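Local coordinates for SAM-dependent methyltransferase (Thiobacillus denitrificans, PDB 5EPE), which probably transfers methyl groups from S-adenosylmethionine, and binds the product S-adenosyl-L-homocysteine, at residues A30-E35 / C52-D57; G121-L126 / A172-L177. All coordinates share one frame; numbering follows the deposited sequence.

Overall arrangement
Interactions 1 and 2 both join helices that pack on the central sheet of a Rossmann-like methyltransferase fold, but on opposite sides of it: strand 134-143 presents Leu137 to interaction 1 and Met138, the next residue, to interaction 2. Their centres lie 24 Å apart and they do not touch. Both are largely buried and purely apolar across the segments, each with one partly exposed leucine. In interaction 1 two leucines from the turn after helix 22-31 meet one large indole, which also hydrogen-bonds to that helix. Interaction 2 is smaller and hinges on a single isoleucine methyl between two helices. Neighbouring subunits approach both.

Interaction 1 (A30-E35 / C52-D57); sequences AALRLE and CTWARD
The turn that closes helix 22-31 brings Leu32 and Leu34 against the indole of Trp54 on helix 49-58. Arg33, between the two leucines, has positive phi (57°) and marks a Schellman motif, with its N bonded to Ala30 O at 3.0 Å. This reversal lets residues before and after it point toward the same partner. Leu34 makes the closer approach: its CD1 is 3.6 Å from Trp54 CE3 and 3.7 Å from Trp54 CD2, standing above the ring plane. The two side chains cross at about a right angle, and the methyl sits over the CD2-CE3 side of the indole, displaced toward the rim. Leu32 reaches the far end of the six-membered ring, with its CD1 3.8 Å from Trp54 CH2 and 4.0 Å from Trp54 CZ3. Trp54 carries CG opposite its carbonyl carbon (chi1 -66°), which sends the indole off the helix toward the 30-35 segment, and a tryptophan is long enough to span backbones whose nearest CA atoms, Leu34 and Trp54, are 8.3 Å apart. Its one polar atom is satisfied as well, since NE1 donates to Leu25 O on helix 22-31. Ile60, Leu28 and Leu137 add further apolar surroundings. Putting an alanine here would probably open a gap beneath both leucine methyls and cost the Leu25 carbonyl its indole donor. The Arg33 guanidinium hydrogen-bonds Ala198 O and Thr202 OG1 of the second subunit; a long charged chain suits a turn at a subunit interface. Helix 22-31 comes just before the first sheet strand, 39-43, and helix 49-58 just after it; their packing together on one side of the sheet is a regular feature of the class I, Rossmann-like methyltransferase fold.

Interaction 2 (G121-L126 / A172-L177); sequences GTITLL and ASFRKL
Ile123 of helix 119-127 extends one methyl, CD1, toward Phe174 and Leu177 of helix 167-177, and this small apolar cluster is the whole direct contact between the two segments. The buried side is Ile123 with Phe174. Ile123 CD1 comes up to the edge of the phenyl ring, near its plane, and lies 4.1 Å from Phe174 CD1 and equally far from Phe174 CE1. Ile123 has CG1 opposite its carbonyl carbon (chi1 -70°) and an extended chi2 of 167°, which together carry CD1 out from the helix; the slim branch suits segments whose nearest CA atoms, Ile123 and Leu177, are 9.4 Å apart. The flat phenyl of Phe174 is also met by the rings of Phe170 and Phe243, so it sits in an aromatic group. Leu177 lies on the more open side, although Ile123 CD1 comes closest there, 3.9 Å from Leu177 CD1. Partly exposed, Leu177 also packs on Leu177 of the third subunit, so one leucine serves two apolar neighbours. Thr124 is exposed, its OG1 hydrogen-bonded to Ala120 O one turn back. Beneath the contact, helix 119-127 lies over strands 104-110 and 134-143, with Ile123 on Met138 and Tyr179, while Phe174 sets helix 167-177 over Val181 of edge strand 179-186, on the same sheet face, and Phe243 of strand 238-247 lies between.

Interaction 1 (A30-E35 / C52-D57)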
loop_
_atom_site.group_PDB
_atom_site.type_symbol
_atom_site.label_atom_id
_atom_site.label_comp_id
_atom_site.label_asym_id
_atom_site.label_seq_id
_atom_site.Cartn_x
_atom_site.Cartn_y
_atom_site.Cartn_z
ATOM N N ALA A 30 17.080 38.392 14.587
ATOM C CA ALA A 30 17.442 39.061 13.321
ATOM C C ALA A 30 16.321 39.016 12.308
ATOM O O ALA A 30 16.119 39.976 11.572
ATOM C CB ALA A 30 18.691 38.425 12.721
ATOM N N ALA A 31 15.561 37.938 12.289
ATOM C CA ALA A 31 14.443 37.841 11.380
ATOM C C ALA A 31 13.395 38.902 11.653
ATOM O O ALA A 31 12.700 39.349 10.727
ATOM C CB ALA A 31 13.826 36.464 11.459
ATOM N N LEU A 32 13.269 39.318 12.906
ATOM C CA LEU A 32 12.263 40.296 13.284
ATOM C C LEU A 32 12.742 41.709 12.985
ATOM O O LEU A 32 11.955 42.628 13.133
ATOM C CB LEU A 32 11.891 40.161 14.771
ATOM C CG LEU A 32 11.238 38.835 15.144
ATOM C CD1 LEU A 32 10.959 38.827 16.621
ATOM C CD2 LEU A 32 9.941 38.633 14.419
ATOM N N ARG A 33 14.030 41.849 12.621
ATOM C CA ARG A 33 14.623 43.147 12.247
ATOM C C ARG A 33 14.435 44.122 13.385
ATOM O O ARG A 33 13.928 45.195 13.216
ATOM C CB ARG A 33 13.994 43.697 10.931
ATOM C CG ARG A 33 14.117 42.655 9.827
ATOM C CD ARG A 33 13.476 43.109 8.532
ATOM N NE ARG A 33 13.312 41.920 7.701
ATOM C CZ ARG A 33 12.608 41.859 6.572
ATOM N NH1 ARG A 33 12.518 40.659 5.973
ATOM N NH2 ARG A 33 12.063 42.981 6.032
ATOM N N LEU A 34 14.771 43.658 14.572
ATOM C CA LEU A 34 14.587 44.451 15.752
ATOM C C LEU A 34 15.542 45.632 15.709
ATOM O O LEU A 34 16.742 45.415 15.510
ATOM C CB LEU A 34 14.933 43.630 16.979
ATOM C CG LEU A 34 14.050 42.392 17.212
ATOM C CD1 LEU A 34 14.680 41.534 18.311
ATOM C CD2 LEU A 34 12.619 42.803 17.536
ATOM N N GLU A 35 15.012 46.811 16.016
ATOM C CA GLU A 35 15.783 48.028 16.095
ATOM C C GLU A 35 16.092 48.344 17.545
ATOM O O GLU A 35 15.364 47.972 18.449
ATOM C CB GLU A 35 14.998 49.148 15.403
ATOM C CG GLU A 35 14.847 48.786 13.933
ATOM C CD GLU A 35 13.926 49.673 13.120
ATOM O OE1 GLU A 35 14.163 50.913 13.076
ATOM O OE2 GLU A 35 13.003 49.093 12.460
ATOM N N CYS A 52 17.214 38.759 27.257
ATOM C CA CYS A 52 18.595 39.113 27.553
ATOM C C CYS A 52 19.462 39.147 26.278
ATOM O O CYS A 52 20.242 40.089 26.099
ATOM C CB CYS A 52 19.225 38.183 28.573
ATOM S SG CYS A 52 18.465 38.398 30.198
ATOM N N THR A 53 19.348 38.135 25.433
ATOM C CA THR A 53 20.197 38.048 24.242
ATOM C C THR A 53 19.842 39.080 23.185
ATOM O O THR A 53 20.742 39.635 22.556
ATOM C CB THR A 53 20.212 36.651 23.624
ATOM O OG1 THR A 53 18.873 36.214 23.311
ATOM C CG2 THR A 53 20.879 35.648 24.566
ATOM N N TRP A 54 18.534 39.360 23.011
ATOM C CA TRP A 54 18.097 40.434 22.102
ATOM C C TRP A 54 18.461 41.823 22.628
ATOM O O TRP A 54 18.776 42.715 21.851
ATOM C CB TRP A 54 16.598 40.323 21.808
ATOM C CG TRP A 54 16.235 39.050 21.011
ATOM C CD1 TRP A 54 17.077 38.053 20.577
ATOM C CD2 TRP A 54 14.931 38.641 20.656
ATOM N NE1 TRP A 54 16.356 37.043 19.944
ATOM C CE2 TRP A 54 15.037 37.383 19.989
ATOM C CE3 TRP A 54 13.667 39.201 20.829
ATOM C CZ2 TRP A 54 13.914 36.711 19.481
ATOM C CZ3 TRP A 54 12.562 38.528 20.318
ATOM C CH2 TRP A 54 12.700 37.314 19.647
ATOM N N ALA A 55 18.453 42.008 23.935
ATOM C CA ALA A 55 18.941 43.271 24.494
ATOM C C ALA A 55 20.435 43.504 24.101
ATOM O O ALA A 55 20.804 44.582 23.617
ATOM C CB ALA A 55 18.755 43.264 26.009
ATOM N N ARG A 56 21.244 42.465 24.298
ATOM C CA ARG A 56 22.672 42.457 24.012
ATOM C C ARG A 56 22.908 42.645 22.523
ATOM O O ARG A 56 23.774 43.398 22.126
ATOM C CB ARG A 56 23.264 41.100 24.407
ATOM C CG ARG A 56 24.780 40.977 24.221
ATOM C CD ARG A 56 25.243 39.549 24.455
ATOM N NE ARG A 56 24.664 38.666 23.426
ATOM C CZ ARG A 56 24.538 37.342 23.525
ATOM N NH1 ARG A 56 24.972 36.705 24.603
ATOM N NH2 ARG A 56 23.958 36.644 22.543
ATOM N N ASP A 57 22.174 41.922 21.708
ATOM C CA ASP A 57 22.502 41.880 20.289
ATOM C C ASP A 57 21.792 42.956 19.446
ATOM O O ASP A 57 22.310 43.345 18.397
ATOM C CB ASP A 57 22.205 40.474 19.744
ATOM C CG ASP A 57 23.150 39.430 20.298
ATOM O OD1 ASP A 57 24.251 39.818 20.768
ATOM O OD2 ASP A 57 22.832 38.223 20.286
#

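Interaction 2 (G121-L126 / A172-L177)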
loop_
_atom_site.group_PDB
_atom_site.type_symbol
_atom_site.label_atom_id
_atom_site.label_comp_id
_atom_site.label_asym_id
_atom_site.label_seq_id
_atom_site.Cartn_x
_atom_site.Cartn_y
_atom_site.Cartn_z
ATOM N N GLY A 121 -6.891 32.971 22.478
ATOM C CA GLY A 121 -7.036 33.822 23.651
ATOM C C GLY A 121 -5.779 34.628 23.932
ATOM O O GLY A 121 -5.823 35.845 24.312
ATOM N N THR A 122 -4.639 33.959 23.783
ATOM C CA THR A 122 -3.358 34.605 24.044
ATOM C C THR A 122 -3.063 35.702 23.032
ATOM O O THR A 122 -2.582 36.764 23.406
ATOM C CB THR A 122 -2.242 33.564 24.095
ATOM O OG1 THR A 122 -2.491 32.666 25.183
ATOM C CG2 THR A 122 -0.895 34.223 24.365
ATOM N N ILE A 123 -3.319 35.443 21.750
ATOM C CA ILE A 123 -3.190 36.468 20.736
ATOM C C ILE A 123 -4.045 37.690 21.108
ATOM O O ILE A 123 -3.590 38.826 21.026
ATOM C CB ILE A 123 -3.574 35.933 19.314
ATOM C CG1 ILE A 123 -2.509 34.946 18.812
ATOM C CG2 ILE A 123 -3.732 37.093 18.338
ATOM C CD1 ILE A 123 -2.887 34.103 17.572
ATOM N N THR A 124 -5.290 37.462 21.510
ATOM C CA THR A 124 -6.173 38.566 21.890
ATOM C C THR A 124 -5.602 39.331 23.076
ATOM O O THR A 124 -5.665 40.574 23.074
ATOM C CB THR A 124 -7.574 38.062 22.212
ATOM O OG1 THR A 124 -8.020 37.400 21.045
ATOM C CG2 THR A 124 -8.523 39.158 22.561
ATOM N N LEU A 125 -5.027 38.620 24.061
ATOM C CA LEU A 125 -4.422 39.298 25.199
ATOM C C LEU A 125 -3.211 40.177 24.788
ATOM O O LEU A 125 -3.105 41.340 25.201
ATOM C CB LEU A 125 -3.976 38.302 26.252
ATOM C CG LEU A 125 -3.258 38.845 27.493
ATOM C CD1 LEU A 125 -4.162 39.714 28.340
ATOM C CD2 LEU A 125 -2.760 37.681 28.313
ATOM N N LEU A 126 -2.293 39.597 24.034
ATOM C CA LEU A 126 -1.056 40.257 23.603
ATOM C C LEU A 126 -1.382 41.492 22.759
ATOM O O LEU A 126 -0.733 42.540 22.875
ATOM C CB LEU A 126 -0.156 39.256 22.816
ATOM C CG LEU A 126 0.449 38.111 23.647
ATOM C CD1 LEU A 126 1.154 37.138 22.734
ATOM C CD2 LEU A 126 1.444 38.657 24.663
ATOM N N ALA A 172 -2.542 28.146 8.216
ATOM C CA ALA A 172 -3.916 28.537 7.869
ATOM C C ALA A 172 -4.714 28.976 9.078
ATOM O O ALA A 172 -5.536 29.895 8.956
ATOM C CB ALA A 172 -4.646 27.435 7.135
ATOM N N SER A 173 -4.531 28.320 10.232
ATOM C CA SER A 173 -5.310 28.702 11.396
ATOM C C SER A 173 -5.026 30.158 11.841
ATOM O O SER A 173 -5.978 30.874 12.252
ATOM C CB SER A 173 -5.100 27.755 12.587
ATOM O OG SER A 173 -3.814 27.821 13.162
ATOM N N PHE A 174 -3.776 30.628 11.755
ATOM C CA PHE A 174 -3.479 32.052 12.027
ATOM C C PHE A 174 -4.153 32.993 11.023
ATOM O O PHE A 174 -4.728 34.029 11.425
ATOM C CB PHE A 174 -1.982 32.301 12.020
ATOM C CG PHE A 174 -1.226 31.590 13.109
ATOM C CD1 PHE A 174 -1.471 31.880 14.427
ATOM C CD2 PHE A 174 -0.245 30.663 12.803
ATOM C CE1 PHE A 174 -0.732 31.273 15.438
ATOM C CE2 PHE A 174 0.530 30.077 13.813
ATOM C CZ PHE A 174 0.270 30.372 15.124
ATOM N N ARG A 175 -4.081 32.638 9.742
ATOM C CA ARG A 175 -4.778 33.407 8.687
ATOM C C ARG A 175 -6.269 33.511 8.994
ATOM O O ARG A 175 -6.851 34.590 8.970
ATOM C CB ARG A 175 -4.527 32.804 7.320
ATOM C CG ARG A 175 -5.374 33.461 6.216
ATOM C CD ARG A 175 -5.091 32.853 4.844
ATOM N NE ARG A 175 -5.280 31.385 4.733
ATOM C CZ ARG A 175 -6.456 30.757 4.633
ATOM N NH1 ARG A 175 -7.577 31.445 4.692
ATOM N NH2 ARG A 175 -6.519 29.440 4.488
ATOM N N LYS A 176 -6.863 32.386 9.358
ATOM C CA LYS A 176 -8.323 32.328 9.684
ATOM C C LYS A 176 -8.669 33.117 10.946
ATOM O O LYS A 176 -9.797 33.608 11.094
ATOM C CB LYS A 176 -8.758 30.861 9.788
ATOM C CG LYS A 176 -8.746 30.078 8.470
ATOM C CD LYS A 176 -8.829 28.563 8.710
ATOM C CE LYS A 176 -8.564 27.731 7.449
ATOM N NZ LYS A 176 -8.460 26.226 7.663
ATOM N N LEU A 177 -7.725 33.290 11.860
ATOM C CA LEU A 177 -7.892 34.206 12.963
ATOM C C LEU A 177 -7.879 35.684 12.600
ATOM O O LEU A 177 -8.303 36.486 13.398
ATOM C CB LEU A 177 -6.869 33.979 14.090
ATOM C CG LEU A 177 -7.101 32.668 14.844
ATOM C CD1 LEU A 177 -5.943 32.437 15.814
ATOM C CD2 LEU A 177 -8.466 32.666 15.576
#